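Side-chain contacts in UDP-4-amino-4,6-dideoxy-N-acetyl-beta-L-altrosamine transaminase (Helicobacter pylori, PDB 2FNU), which catalyses the transfer of an amino group to a UDP-linked keto sugar, the second step in making pseudaminic acid for flagellin: residues L61-N66 against S150-S155; E76-P81 against L112-L117; M90-G95 against Q327-A332; K123-V128 against K142-H147. All blocks are in the same frame, centred on the assembly; numbering follows the deposited sequence.

How the contacts relate
Contacts 1, 2 and 4 each include a strand of the central sheet; contact 3 joins two helix ends beside it. Contact 1 lies closest to the chemistry, because Asp-154 OD1 is 2.7 Å from N1 of PMP. Contact 4 is its neighbour, with centres 12 Å apart; strands 122-128 and 150-154 run side by side there. Contacts 2 and 4 are closer still, at 9 Å between centres, and a salt bridge joins them. Contact 3 touches contact 1 where Met-90, Leu-91 and Ser-94 meet Tyr-64. It also touches contact 2, through Leu-91 and Ile-77. Contacts 1 and 3 both reach the second subunit. Contact 4 is plain packing, though Val-128 on its strand touches PMP.

Contact 1 (L61-N66 against S150-S155); sequences LTLYRN and SFLSDS. With PMP (4'-deoxy-4'-aminopyridoxal-5'-phosphate), chain E.
Leu-152 on strand 150-154 meets Leu-63 and Tyr-64 on helix 56-66, one with each methyl. The apolar part is modest but buried. Leu-152 CD2 is 4.2 Å from Leu-63 CD1, and the two side chains run antiparallel and meet at these methyls. Leu-63 has CG anti to its backbone N (chi1 175°), which carries the branched end toward the strand. Leu-152 CD1 goes to the tyrosine instead. It sits at the edge of the ring, near its plane, 4.0 Å from Tyr-64 CD2 and 4.1 Å from Tyr-64 CE2. The methyl thus touches the rim of the ring and does not lie over a face.

No hydrogen bond crosses between the two segments. The polar ends are held by residues around them. Tyr-64 OH is bonded to the backbone O of Thr-87, while Thr-87 OG1 is bonded to Asp-154 OD1. Thr-87 therefore links the two polar ends and probably helps to position both. The other carboxylate oxygen, Asp-154 OD2, is hydrogen-bonded to Ser-156 OG. Arg-65 NH1 forms a salt bridge with Glu-93 OE2 of the second subunit.

The cofactor contact is made by Asp-154 alone of the two segments. Its OD1 lies 2.7 Å from PMP N1, against 3.5 Å for OD2 to the same PMP N1, so one oxygen makes the close approach. Asp-154 ends strand 150-154 in the PMP pocket, and an aspartate facing the pyridine nitrogen in this way is characteristic of the fold type I aminotransferases.

Contact 2 (E76-P81 against L112-L117); sequences EIITTP and LALEKL
The carboxylate of Glu-76 is the flat group of this contact, and it reaches Leu-117 only through a water. That water donates to Glu-76 OE2 at 2.9 Å and to the backbone O of Leu-117 at 2.9 Å. Glu-76 OE2 also accepts from Asn-119 ND2, so two donors grip the same oxygen. No aromatic ring takes part, and the direct contact is aliphatic.

Ile-78 carries it with both branches. Its CD1 lies 3.7 Å from Leu-117 CB, and its CG2 is 3.9 Å from Leu-114 CD2. The same CG2 is 4.0 Å from Leu-117 CD1, so this methyl touches both leucines. The branches part at CB: CG2 is anti to the backbone N, and CG1 is anti to the carbonyl carbon (chi1 -67°). Leu-117 N bonds to Leu-114 O, consistent with a turn that sets both leucines against Ile-78.

Segment 112-117 lies in the connection between strands 97-100 and 122-128. Leu-114 and Leu-117 pack on Ile-78 of strand 76-79, which has those two strands as its neighbours in the sheet. Helix 86-93 packs on Ile-77 and Thr-79 of the same strand.

Contact 3 (M90-G95 against Q327-A332); sequences MLLESG and QLFNTA
Leu-92 and Leu-328 have the closest CA atoms across the contact, yet these are 10.2 Å apart, so the backbones stay well separated and the side chains bridge the gap. Leu-92 does the bridging from its side and uses one methyl for each partner. Its CD1 meets Leu-328 CD1 at 3.9 Å, tip to tip. Its CD2 comes to the edge of the Phe-329 ring, in the ring plane, 3.7 Å from Phe-329 CZ and 4.0 Å from Phe-329 CE1.

Leu-328, the preceding residue, covers part of one face of this ring. Its CB lies 3.5 Å above the plane of the Phe-329 ring, displaced toward the rim. Phe-329 has CG anti to its carbonyl carbon (chi1 -49°), which sends the ring toward helix 86-93. Its side chain also touches Thr-97 and Pro-98 of the edge strand 97-100.

Both segments come from the C-terminal ends of helices. Phe-329 is the first residue beyond helix 323-328. Helix 86-93 ends in a Schellman motif, with Gly-95 at positive phi (100°). There Gly-95 N bonds to Leu-92 O at 3.1 Å, and Ser-94 N bonds to Leu-91 O at 3.0 Å. The Ser-94 hydroxyl adds another bond into the last turn. It donates to Met-90 O at 2.9 Å and approaches nearly in line with that carbonyl, at 164°.

This is a surface contact beside the dimer interface. Leu-92 packs on Ile-225 of the second subunit and on Leu-324 and Tyr-325 of helix 323-328. Glu-93 OE2 is hydrogen-bonded to His-227 NE2 of the second subunit.

Contact 4 (K123-V128 against K142-H147); sequences KAIVSV and KLCKKH
Ile-125 of strand 122-128 packs closely on Cys-144 of helix 137-146, and this pair is the tight part of the contact. The sulfur lies alongside the isoleucine. Cys-144 SG is 3.8 Å from Ile-125 CD1, 3.9 Å from Ile-125 CG1 and 4.0 Å from Ile-125 CB. The sulfur is placed there by chi1 of -75°, with SG anti to the carbonyl carbon.

Leu-143 is more loosely engaged. Its CD2 reaches Ile-125 CD1 at 4.1 Å, and the two side chains cross at about a right angle. All three residues are buried. By contrast, Lys-142, Lys-145 and Lys-146 of the same helix are exposed to solvent. Lys-146 NZ still forms a salt bridge with Glu-115 OE2, which also takes a hydrogen bond from His-147 NE2. One carboxylate oxygen thus ties the end of the helix to the connection between strands 97-100 and 122-128.

The contact lies within the beta-alpha-beta unit of strand 122-128, helix 137-146 and strand 150-154. The two strands are parallel neighbours in the central sheet, and the helix covers one face. Cys-144 also touches Phe-151 of strand 150-154. Leu-143 touches Leu-114 of that connection, and Ile-125 packs on Ile-78 of strand 76-79.

Contact 1 (L61-N66 against S150-S155)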
loop_
_atom_site.group_PDB
_atom_site.type_symbol
_atom_site.label_atom_id
_atom_site.label_comp_id
_atom_site.label_asym_id
_atom_site.label_seq_id
_atom_site.Cartn_x
_atom_site.Cartn_y
_atom_site.Cartn_z
ATOM N N LEU B 61 9.853 0.424 4.381
ATOM C CA LEU B 61 10.527 1.035 3.237
ATOM C C LEU B 61 10.642 2.543 3.464
ATOM O O LEU B 61 11.689 3.151 3.224
ATOM C CB LEU B 61 9.746 0.808 1.946
ATOM C CG LEU B 61 10.319 1.523 0.712
ATOM C CD1 LEU B 61 11.668 0.896 0.332
ATOM C CD2 LEU B 61 9.346 1.452 -0.465
ATOM N N THR B 62 9.554 3.151 3.918
ATOM C CA THR B 62 9.552 4.602 4.142
ATOM C C THR B 62 10.593 5.007 5.190
ATOM O O THR B 62 11.313 5.992 5.013
ATOM C CB THR B 62 8.149 5.059 4.562
ATOM O OG1 THR B 62 7.247 4.732 3.497
ATOM C CG2 THR B 62 8.103 6.578 4.811
ATOM N N LEU B 63 10.674 4.239 6.267
ATOM C CA LEU B 63 11.689 4.487 7.293
ATOM C C LEU B 63 13.108 4.298 6.730
ATOM O O LEU B 63 13.979 5.174 6.917
ATOM C CB LEU B 63 11.466 3.572 8.508
ATOM C CG LEU B 63 12.561 3.682 9.582
ATOM C CD1 LEU B 63 12.741 5.121 10.097
ATOM C CD2 LEU B 63 12.157 2.732 10.729
ATOM N N TYR B 64 13.358 3.171 6.067
ATOM C CA TYR B 64 14.712 2.886 5.601
ATOM C C TYR B 64 15.188 3.906 4.573
ATOM O O TYR B 64 16.383 4.222 4.523
ATOM C CB TYR B 64 14.763 1.499 4.961
ATOM C CG TYR B 64 14.573 0.306 5.903
ATOM C CD1 TYR B 64 14.261 -0.941 5.383
ATOM C CD2 TYR B 64 14.732 0.426 7.300
ATOM C CE1 TYR B 64 14.131 -2.066 6.194
ATOM C CE2 TYR B 64 14.589 -0.681 8.135
ATOM C CZ TYR B 64 14.293 -1.943 7.562
ATOM O OH TYR B 64 14.157 -3.069 8.348
ATOM N N ARG B 65 14.267 4.403 3.747
ATOM C CA ARG B 65 14.625 5.348 2.693
ATOM C C ARG B 65 14.882 6.733 3.255
ATOM O O ARG B 65 15.617 7.529 2.648
ATOM C CB ARG B 65 13.511 5.435 1.631
ATOM C CG ARG B 65 13.473 4.233 0.668
ATOM C CD ARG B 65 14.607 4.269 -0.390
ATOM N NE ARG B 65 14.524 5.479 -1.218
ATOM C CZ ARG B 65 13.682 5.634 -2.244
ATOM N NH1 ARG B 65 12.866 4.648 -2.623
ATOM N NH2 ARG B 65 13.658 6.797 -2.891
ATOM N N ASN B 66 14.279 7.037 4.404
ATOM C CA ASN B 66 14.259 8.424 4.879
ATOM C C ASN B 66 15.064 8.727 6.140
ATOM O O ASN B 66 15.329 9.905 6.425
ATOM C CB ASN B 66 12.814 8.921 5.046
ATOM C CG ASN B 66 12.109 9.084 3.711
ATOM O OD1 ASN B 66 11.338 8.212 3.280
ATOM N ND2 ASN B 66 12.379 10.184 3.041
ATOM N N SER B 150 22.272 4.554 13.551
ATOM C CA SER B 150 20.864 4.694 13.894
ATOM C C SER B 150 20.317 3.373 14.403
ATOM O O SER B 150 20.575 2.322 13.811
ATOM C CB SER B 150 20.060 5.117 12.669
ATOM O OG SER B 150 20.461 6.407 12.236
ATOM N N PHE B 151 19.560 3.454 15.498
ATOM C CA PHE B 151 18.815 2.303 16.043
ATOM C C PHE B 151 17.409 2.341 15.448
ATOM O O PHE B 151 16.651 3.273 15.712
ATOM C CB PHE B 151 18.800 2.411 17.580
ATOM C CG PHE B 151 17.945 1.394 18.300
ATOM C CD1 PHE B 151 17.543 1.647 19.606
ATOM C CD2 PHE B 151 17.584 0.181 17.716
ATOM C CE1 PHE B 151 16.755 0.727 20.314
ATOM C CE2 PHE B 151 16.788 -0.740 18.428
ATOM C CZ PHE B 151 16.389 -0.455 19.726
ATOM N N LEU B 152 17.082 1.339 14.631
ATOM C CA LEU B 152 15.745 1.221 14.038
ATOM C C LEU B 152 15.106 -0.051 14.587
ATOM O O LEU B 152 15.774 -1.066 14.751
ATOM C CB LEU B 152 15.812 1.155 12.507
ATOM C CG LEU B 152 16.649 2.248 11.823
ATOM C CD1 LEU B 152 16.760 2.010 10.318
ATOM C CD2 LEU B 152 16.053 3.620 12.128
ATOM N N SER B 153 13.815 0.012 14.905
ATOM C CA SER B 153 13.158 -1.120 15.563
ATOM C C SER B 153 11.967 -1.624 14.747
ATOM O O SER B 153 11.004 -0.875 14.562
ATOM C CB SER B 153 12.667 -0.694 16.949
ATOM O OG SER B 153 12.062 -1.782 17.668
ATOM N N ASP B 154 12.042 -2.862 14.254
ATOM C CA ASP B 154 10.867 -3.514 13.678
ATOM C C ASP B 154 10.068 -4.142 14.822
ATOM O O ASP B 154 10.306 -5.291 15.233
ATOM C CB ASP B 154 11.257 -4.551 12.609
ATOM C CG ASP B 154 10.038 -5.172 11.959
ATOM O OD1 ASP B 154 10.198 -5.899 10.964
ATOM O OD2 ASP B 154 8.906 -4.903 12.454
ATOM N N SER B 155 9.153 -3.340 15.356
ATOM C CA SER B 155 8.310 -3.716 16.484
ATOM C C SER B 155 6.959 -4.209 15.966
ATOM O O SER B 155 5.945 -4.092 16.651
ATOM C CB SER B 155 8.152 -2.524 17.438
ATOM O OG SER B 155 9.426 -2.196 18.008
HETATM N N1 PMP E . 8.083 -7.363 10.172
HETATM C C2 PMP E . 7.678 -8.440 10.917
HETATM C C2A PMP E . 8.506 -8.844 12.114
HETATM C C3 PMP E . 6.508 -9.123 10.555
HETATM O O3 PMP E . 6.067 -10.178 11.301
HETATM C C4 PMP E . 5.765 -8.723 9.419
HETATM C C4A PMP E . 4.548 -9.494 8.954
HETATM N N4A PMP E . 4.656 -10.912 9.216
HETATM C C5 PMP E . 6.170 -7.583 8.718
HETATM C C6 PMP E . 7.298 -6.890 9.152
HETATM C C5A PMP E . 5.400 -7.067 7.515
HETATM O O4P PMP E . 4.237 -6.431 8.013
HETATM P P PMP E . 2.956 -6.235 7.049
HETATM O O1P PMP E . 2.312 -7.596 6.933
HETATM O O2P PMP E . 2.058 -5.294 7.795
HETATM O O3P PMP E . 3.408 -5.663 5.732
#

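Contact 2 (E76-P81 against L112-L117)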
loop_
_atom_site.group_PDB
_atom_site.type_symbol
_atom_site.label_atom_id
_atom_site.label_comp_id
_atom_site.label_asym_id
_atom_site.label_seq_id
_atom_site.Cartn_x
_atom_site.Cartn_y
_atom_site.Cartn_z
ATOM N N GLU B 76 25.945 -0.827 4.951
ATOM C CA GLU B 76 25.624 -2.047 5.703
ATOM C C GLU B 76 24.714 -1.765 6.885
ATOM O O GLU B 76 24.912 -0.783 7.613
ATOM C CB GLU B 76 26.906 -2.744 6.179
ATOM C CG GLU B 76 27.734 -3.281 5.027
ATOM C CD GLU B 76 28.985 -4.040 5.456
ATOM O OE1 GLU B 76 29.792 -4.358 4.558
ATOM O OE2 GLU B 76 29.158 -4.323 6.654
ATOM N N ILE B 77 23.709 -2.626 7.076
ATOM C CA ILE B 77 22.835 -2.517 8.234
ATOM C C ILE B 77 22.783 -3.862 8.922
ATOM O O ILE B 77 22.486 -4.863 8.286
ATOM C CB ILE B 77 21.423 -2.014 7.844
ATOM C CG1 ILE B 77 21.510 -0.514 7.495
ATOM C CG2 ILE B 77 20.420 -2.257 8.983
ATOM C CD1 ILE B 77 20.195 0.189 7.168
ATOM N N ILE B 78 23.102 -3.872 10.214
ATOM C CA ILE B 78 23.084 -5.107 10.980
ATOM C C ILE B 78 21.649 -5.406 11.355
ATOM O O ILE B 78 20.908 -4.522 11.779
ATOM C CB ILE B 78 23.934 -4.959 12.261
ATOM C CG1 ILE B 78 25.405 -4.802 11.883
ATOM C CG2 ILE B 78 23.772 -6.161 13.143
ATOM C CD1 ILE B 78 26.242 -4.234 13.042
ATOM N N THR B 79 21.262 -6.673 11.216
ATOM C CA THR B 79 19.902 -7.071 11.592
ATOM C C THR B 79 19.838 -8.543 11.978
ATOM O O THR B 79 20.865 -9.223 12.051
ATOM C CB THR B 79 18.877 -6.704 10.470
ATOM O OG1 THR B 79 17.537 -6.877 10.959
ATOM C CG2 THR B 79 19.111 -7.542 9.222
ATOM N N THR B 80 18.636 -9.021 12.260
ATOM C CA THR B 80 18.443 -10.410 12.681
ATOM C C THR B 80 17.984 -11.284 11.516
ATOM O O THR B 80 17.183 -10.832 10.681
ATOM C CB THR B 80 17.391 -10.511 13.801
ATOM O OG1 THR B 80 17.166 -11.897 14.122
ATOM C CG2 THR B 80 16.058 -9.818 13.403
ATOM N N PRO B 81 18.470 -12.536 11.467
ATOM C CA PRO B 81 17.972 -13.458 10.451
ATOM C C PRO B 81 16.639 -14.097 10.842
ATOM O O PRO B 81 16.033 -14.755 10.012
ATOM C CB PRO B 81 19.072 -14.528 10.396
ATOM C CG PRO B 81 19.602 -14.590 11.797
ATOM C CD PRO B 81 19.526 -13.141 12.303
ATOM N N LEU B 112 24.845 -8.914 22.622
ATOM C CA LEU B 112 26.283 -9.120 22.943
ATOM C C LEU B 112 27.114 -9.538 21.730
ATOM O O LEU B 112 28.352 -9.609 21.813
ATOM C CB LEU B 112 26.457 -10.156 24.062
ATOM C CG LEU B 112 25.794 -9.831 25.406
ATOM C CD1 LEU B 112 26.145 -10.899 26.429
ATOM C CD2 LEU B 112 26.178 -8.440 25.905
ATOM N N ALA B 113 26.449 -9.802 20.607
ATOM C CA ALA B 113 27.136 -10.277 19.409
ATOM C C ALA B 113 27.045 -9.298 18.237
ATOM O O ALA B 113 27.244 -9.687 17.084
ATOM C CB ALA B 113 26.595 -11.659 19.005
ATOM N N LEU B 114 26.755 -8.029 18.538
ATOM C CA LEU B 114 26.582 -7.006 17.512
ATOM C C LEU B 114 27.844 -6.201 17.251
ATOM O O LEU B 114 28.133 -5.846 16.110
ATOM C CB LEU B 114 25.456 -6.022 17.884
ATOM C CG LEU B 114 24.077 -6.592 18.194
ATOM C CD1 LEU B 114 23.162 -5.467 18.660
ATOM C CD2 LEU B 114 23.530 -7.246 16.931
ATOM N N GLU B 115 28.573 -5.868 18.314
ATOM C CA GLU B 115 29.708 -4.955 18.157
ATOM C C GLU B 115 30.757 -5.517 17.200
ATOM O O GLU B 115 31.354 -4.771 16.418
ATOM C CB GLU B 115 30.307 -4.572 19.527
ATOM C CG GLU B 115 31.346 -3.437 19.445
ATOM C CD GLU B 115 31.473 -2.654 20.745
ATOM O OE1 GLU B 115 31.078 -3.186 21.808
ATOM O OE2 GLU B 115 31.943 -1.500 20.689
ATOM N N LYS B 116 30.938 -6.837 17.213
ATOM C CA LYS B 116 31.941 -7.444 16.347
ATOM C C LYS B 116 31.636 -7.277 14.861
ATOM O O LYS B 116 32.513 -7.477 14.026
ATOM C CB LYS B 116 32.137 -8.922 16.690
ATOM C CG LYS B 116 30.911 -9.806 16.474
ATOM C CD LYS B 116 31.308 -11.259 16.741
ATOM C CE LYS B 116 30.138 -12.196 16.674
ATOM N NZ LYS B 116 30.539 -13.536 17.204
ATOM N N LEU B 117 30.390 -6.904 14.545
ATOM C CA LEU B 117 29.944 -6.797 13.155
ATOM C C LEU B 117 30.069 -5.390 12.603
ATOM O O LEU B 117 29.870 -5.175 11.400
ATOM C CB LEU B 117 28.480 -7.227 13.040
ATOM C CG LEU B 117 28.178 -8.652 13.494
ATOM C CD1 LEU B 117 26.666 -8.858 13.487
ATOM C CD2 LEU B 117 28.863 -9.679 12.616
HETATM O O HOH W 1 28.208 -3.915 9.315
#

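Contact 3 (M90-G95 against Q327-A332)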
loop_
_atom_site.group_PDB
_atom_site.type_symbol
_atom_site.label_atom_id
_atom_site.label_comp_id
_atom_site.label_asym_id
_atom_site.label_seq_id
_atom_site.Cartn_x
_atom_site.Cartn_y
_atom_site.Cartn_z
ATOM N N MET B 90 13.175 -4.912 2.576
ATOM C CA MET B 90 13.090 -3.448 2.435
ATOM C C MET B 90 14.446 -2.782 2.603
ATOM O O MET B 90 14.643 -1.682 2.095
ATOM C CB MET B 90 12.030 -2.847 3.363
ATOM C CG MET B 90 10.602 -3.289 3.039
ATOM S SD MET B 90 10.122 -2.877 1.324
ATOM C CE MET B 90 10.411 -4.455 0.497
ATOM N N LEU B 91 15.390 -3.476 3.242
ATOM C CA LEU B 91 16.784 -3.020 3.238
ATOM C C LEU B 91 17.348 -3.069 1.830
ATOM O O LEU B 91 17.950 -2.096 1.349
ATOM C CB LEU B 91 17.636 -3.846 4.217
ATOM C CG LEU B 91 17.324 -3.643 5.707
ATOM C CD1 LEU B 91 18.074 -4.658 6.584
ATOM C CD2 LEU B 91 17.641 -2.208 6.199
ATOM N N LEU B 92 17.163 -4.206 1.173
ATOM C CA LEU B 92 17.655 -4.359 -0.208
ATOM C C LEU B 92 17.051 -3.285 -1.102
ATOM O O LEU B 92 17.758 -2.687 -1.909
ATOM C CB LEU B 92 17.320 -5.745 -0.769
ATOM C CG LEU B 92 18.012 -6.939 -0.092
ATOM C CD1 LEU B 92 17.617 -8.234 -0.786
ATOM C CD2 LEU B 92 19.541 -6.787 -0.065
ATOM N N GLU B 93 15.750 -3.024 -0.943
ATOM C CA GLU B 93 15.098 -2.028 -1.786
ATOM C C GLU B 93 15.572 -0.608 -1.503
ATOM O O GLU B 93 15.346 0.298 -2.313
ATOM C CB GLU B 93 13.573 -2.115 -1.652
ATOM C CG GLU B 93 12.989 -3.305 -2.400
ATOM C CD GLU B 93 12.896 -3.018 -3.903
ATOM O OE1 GLU B 93 13.826 -3.395 -4.667
ATOM O OE2 GLU B 93 11.907 -2.364 -4.308
ATOM N N SER B 94 16.208 -0.409 -0.350
ATOM C CA SER B 94 16.697 0.901 0.033
ATOM C C SER B 94 18.202 1.027 -0.214
ATOM O O SER B 94 18.793 2.052 0.115
ATOM C CB SER B 94 16.344 1.175 1.496
ATOM O OG SER B 94 14.929 1.129 1.645
ATOM N N GLY B 95 18.810 -0.019 -0.781
ATOM C CA GLY B 95 20.225 0.039 -1.174
ATOM C C GLY B 95 21.167 -0.615 -0.184
ATOM O O GLY B 95 22.380 -0.688 -0.438
ATOM N N GLN B 327 21.914 -16.037 -3.478
ATOM C CA GLN B 327 22.526 -15.562 -4.721
ATOM C C GLN B 327 23.284 -14.236 -4.527
ATOM O O GLN B 327 24.354 -14.025 -5.111
ATOM C CB GLN B 327 21.484 -15.467 -5.842
ATOM C CG GLN B 327 22.075 -15.355 -7.269
ATOM C CD GLN B 327 23.116 -16.453 -7.627
ATOM O OE1 GLN B 327 22.839 -17.658 -7.557
ATOM N NE2 GLN B 327 24.314 -16.020 -8.032
ATOM N N LEU B 328 22.761 -13.346 -3.691
ATOM C CA LEU B 328 23.413 -12.060 -3.490
ATOM C C LEU B 328 24.621 -12.104 -2.561
ATOM O O LEU B 328 25.578 -11.336 -2.743
ATOM C CB LEU B 328 22.410 -11.022 -2.964
ATOM C CG LEU B 328 21.296 -10.537 -3.887
ATOM C CD1 LEU B 328 20.349 -9.636 -3.117
ATOM C CD2 LEU B 328 21.855 -9.817 -5.100
ATOM N N PHE B 329 24.579 -12.985 -1.563
ATOM C CA PHE B 329 25.558 -12.946 -0.474
ATOM C C PHE B 329 26.134 -14.331 -0.193
ATOM O O PHE B 329 25.552 -15.336 -0.591
ATOM C CB PHE B 329 24.892 -12.367 0.793
ATOM C CG PHE B 329 24.132 -11.076 0.553
ATOM C CD1 PHE B 329 22.740 -11.047 0.599
ATOM C CD2 PHE B 329 24.806 -9.895 0.267
ATOM C CE1 PHE B 329 22.029 -9.853 0.374
ATOM C CE2 PHE B 329 24.113 -8.707 0.039
ATOM C CZ PHE B 329 22.724 -8.680 0.087
ATOM N N ASN B 330 27.276 -14.390 0.486
ATOM C CA ASN B 330 27.828 -15.675 0.919
ATOM C C ASN B 330 27.731 -15.735 2.430
ATOM O O ASN B 330 28.687 -15.404 3.143
ATOM C CB ASN B 330 29.285 -15.849 0.458
ATOM N N THR B 331 26.558 -16.127 2.920
ATOM C CA THR B 331 26.303 -16.096 4.354
ATOM C C THR B 331 26.522 -17.462 4.955
ATOM O O THR B 331 25.793 -18.408 4.637
ATOM C CB THR B 331 24.858 -15.667 4.668
ATOM O OG1 THR B 331 24.474 -14.607 3.785
ATOM C CG2 THR B 331 24.749 -15.194 6.117
ATOM N N ALA B 332 27.519 -17.564 5.822
ATOM C CA ALA B 332 27.694 -18.780 6.597
ATOM C C ALA B 332 26.460 -18.926 7.506
ATOM O O ALA B 332 26.040 -17.950 8.134
ATOM C CB ALA B 332 28.958 -18.697 7.424
#

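Contact 4 (K123-V128 against K142-H147)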
loop_
_atom_site.group_PDB
_atom_site.type_symbol
_atom_site.label_atom_id
_atom_site.label_comp_id
_atom_site.label_asym_id
_atom_site.label_seq_id
_atom_site.Cartn_x
_atom_site.Cartn_y
_atom_site.Cartn_z
ATOM N N LYS B 123 25.778 1.468 8.966
ATOM C CA LYS B 123 24.923 2.649 9.038
ATOM C C LYS B 123 23.903 2.586 10.185
ATOM O O LYS B 123 23.551 3.606 10.781
ATOM C CB LYS B 123 24.182 2.811 7.703
ATOM C CG LYS B 123 23.337 4.062 7.621
ATOM C CD LYS B 123 24.211 5.323 7.577
ATOM C CE LYS B 123 23.339 6.562 7.529
ATOM N NZ LYS B 123 24.133 7.824 7.451
ATOM N N ALA B 124 23.418 1.390 10.486
ATOM C CA ALA B 124 22.338 1.252 11.456
ATOM C C ALA B 124 22.256 -0.171 11.949
ATOM O O ALA B 124 22.878 -1.069 11.355
ATOM C CB ALA B 124 20.980 1.638 10.800
ATOM N N ILE B 125 21.470 -0.361 13.010
ATOM C CA ILE B 125 21.095 -1.701 13.470
ATOM C C ILE B 125 19.564 -1.770 13.456
ATOM O O ILE B 125 18.921 -0.859 13.981
ATOM C CB ILE B 125 21.640 -1.999 14.884
ATOM C CG1 ILE B 125 23.176 -1.887 14.877
ATOM C CG2 ILE B 125 21.166 -3.381 15.379
ATOM C CD1 ILE B 125 23.827 -2.181 16.227
ATOM N N VAL B 126 18.996 -2.825 12.854
ATOM C CA VAL B 126 17.540 -3.032 12.892
ATOM C C VAL B 126 17.257 -4.286 13.724
ATOM O O VAL B 126 17.603 -5.392 13.305
ATOM C CB VAL B 126 16.935 -3.230 11.474
ATOM C CG1 VAL B 126 15.433 -3.591 11.578
ATOM C CG2 VAL B 126 17.138 -1.975 10.625
ATOM N N SER B 127 16.653 -4.104 14.897
ATOM C CA SER B 127 16.242 -5.230 15.736
ATOM C C SER B 127 14.758 -5.531 15.512
ATOM O O SER B 127 14.026 -4.699 14.963
ATOM C CB SER B 127 16.495 -4.931 17.222
ATOM O OG SER B 127 15.809 -3.743 17.616
ATOM N N VAL B 128 14.343 -6.709 15.965
ATOM C CA VAL B 128 12.949 -7.151 15.892
ATOM C C VAL B 128 12.530 -7.671 17.268
ATOM O O VAL B 128 13.254 -8.468 17.888
ATOM C CB VAL B 128 12.814 -8.311 14.884
ATOM C CG1 VAL B 128 11.401 -8.932 14.918
ATOM C CG2 VAL B 128 13.145 -7.800 13.485
ATOM N N LYS B 142 22.878 2.123 23.532
ATOM C CA LYS B 142 24.226 2.553 23.914
ATOM C C LYS B 142 25.219 2.197 22.835
ATOM O O LYS B 142 26.097 3.005 22.493
ATOM C CB LYS B 142 24.641 1.927 25.238
ATOM C CG LYS B 142 23.974 2.603 26.424
ATOM C CD LYS B 142 24.452 1.991 27.724
ATOM C CE LYS B 142 23.810 2.692 28.916
ATOM N NZ LYS B 142 24.053 1.920 30.169
ATOM N N LEU B 143 25.077 0.995 22.279
ATOM C CA LEU B 143 25.971 0.591 21.195
ATOM C C LEU B 143 25.858 1.476 19.948
ATOM O O LEU B 143 26.859 1.843 19.311
ATOM C CB LEU B 143 25.728 -0.867 20.840
ATOM C CG LEU B 143 26.751 -1.458 19.868
ATOM C CD1 LEU B 143 28.160 -1.505 20.464
ATOM C CD2 LEU B 143 26.360 -2.861 19.399
ATOM N N CYS B 144 24.624 1.802 19.571
ATOM C CA CYS B 144 24.397 2.636 18.402
ATOM C C CYS B 144 24.934 4.050 18.623
ATOM O O CYS B 144 25.539 4.631 17.733
ATOM C CB CYS B 144 22.903 2.661 18.063
ATOM S SG CYS B 144 22.315 1.120 17.266
ATOM N N LYS B 145 24.724 4.592 19.820
ATOM C CA LYS B 145 25.252 5.923 20.143
ATOM C C LYS B 145 26.779 5.874 20.063
ATOM O O LYS B 145 27.406 6.739 19.452
ATOM C CB LYS B 145 24.787 6.368 21.526
ATOM C CG LYS B 145 25.196 7.787 21.881
ATOM C CD LYS B 145 24.547 8.227 23.170
ATOM C CE LYS B 145 24.882 9.684 23.467
ATOM N NZ LYS B 145 24.170 10.168 24.688
ATOM N N LYS B 146 27.373 4.824 20.641
ATOM C CA LYS B 146 28.837 4.702 20.663
ATOM C C LYS B 146 29.413 4.745 19.246
ATOM O O LYS B 146 30.433 5.397 19.004
ATOM C CB LYS B 146 29.250 3.408 21.384
ATOM C CG LYS B 146 30.751 3.092 21.351
ATOM C CD LYS B 146 31.046 1.747 22.023
ATOM C CE LYS B 146 32.545 1.468 22.017
ATOM N NZ LYS B 146 32.849 0.168 22.668
ATOM N N HIS B 147 28.759 4.053 18.306
ATOM C CA HIS B 147 29.280 3.872 16.948
ATOM C C HIS B 147 28.620 4.764 15.890
ATOM O O HIS B 147 28.818 4.569 14.693
ATOM C CB HIS B 147 29.193 2.390 16.572
ATOM C CG HIS B 147 30.194 1.540 17.294
ATOM N ND1 HIS B 147 31.512 1.470 16.907
ATOM C CD2 HIS B 147 30.080 0.753 18.392
ATOM C CE1 HIS B 147 32.165 0.657 17.721
ATOM N NE2 HIS B 147 31.322 0.219 18.640
#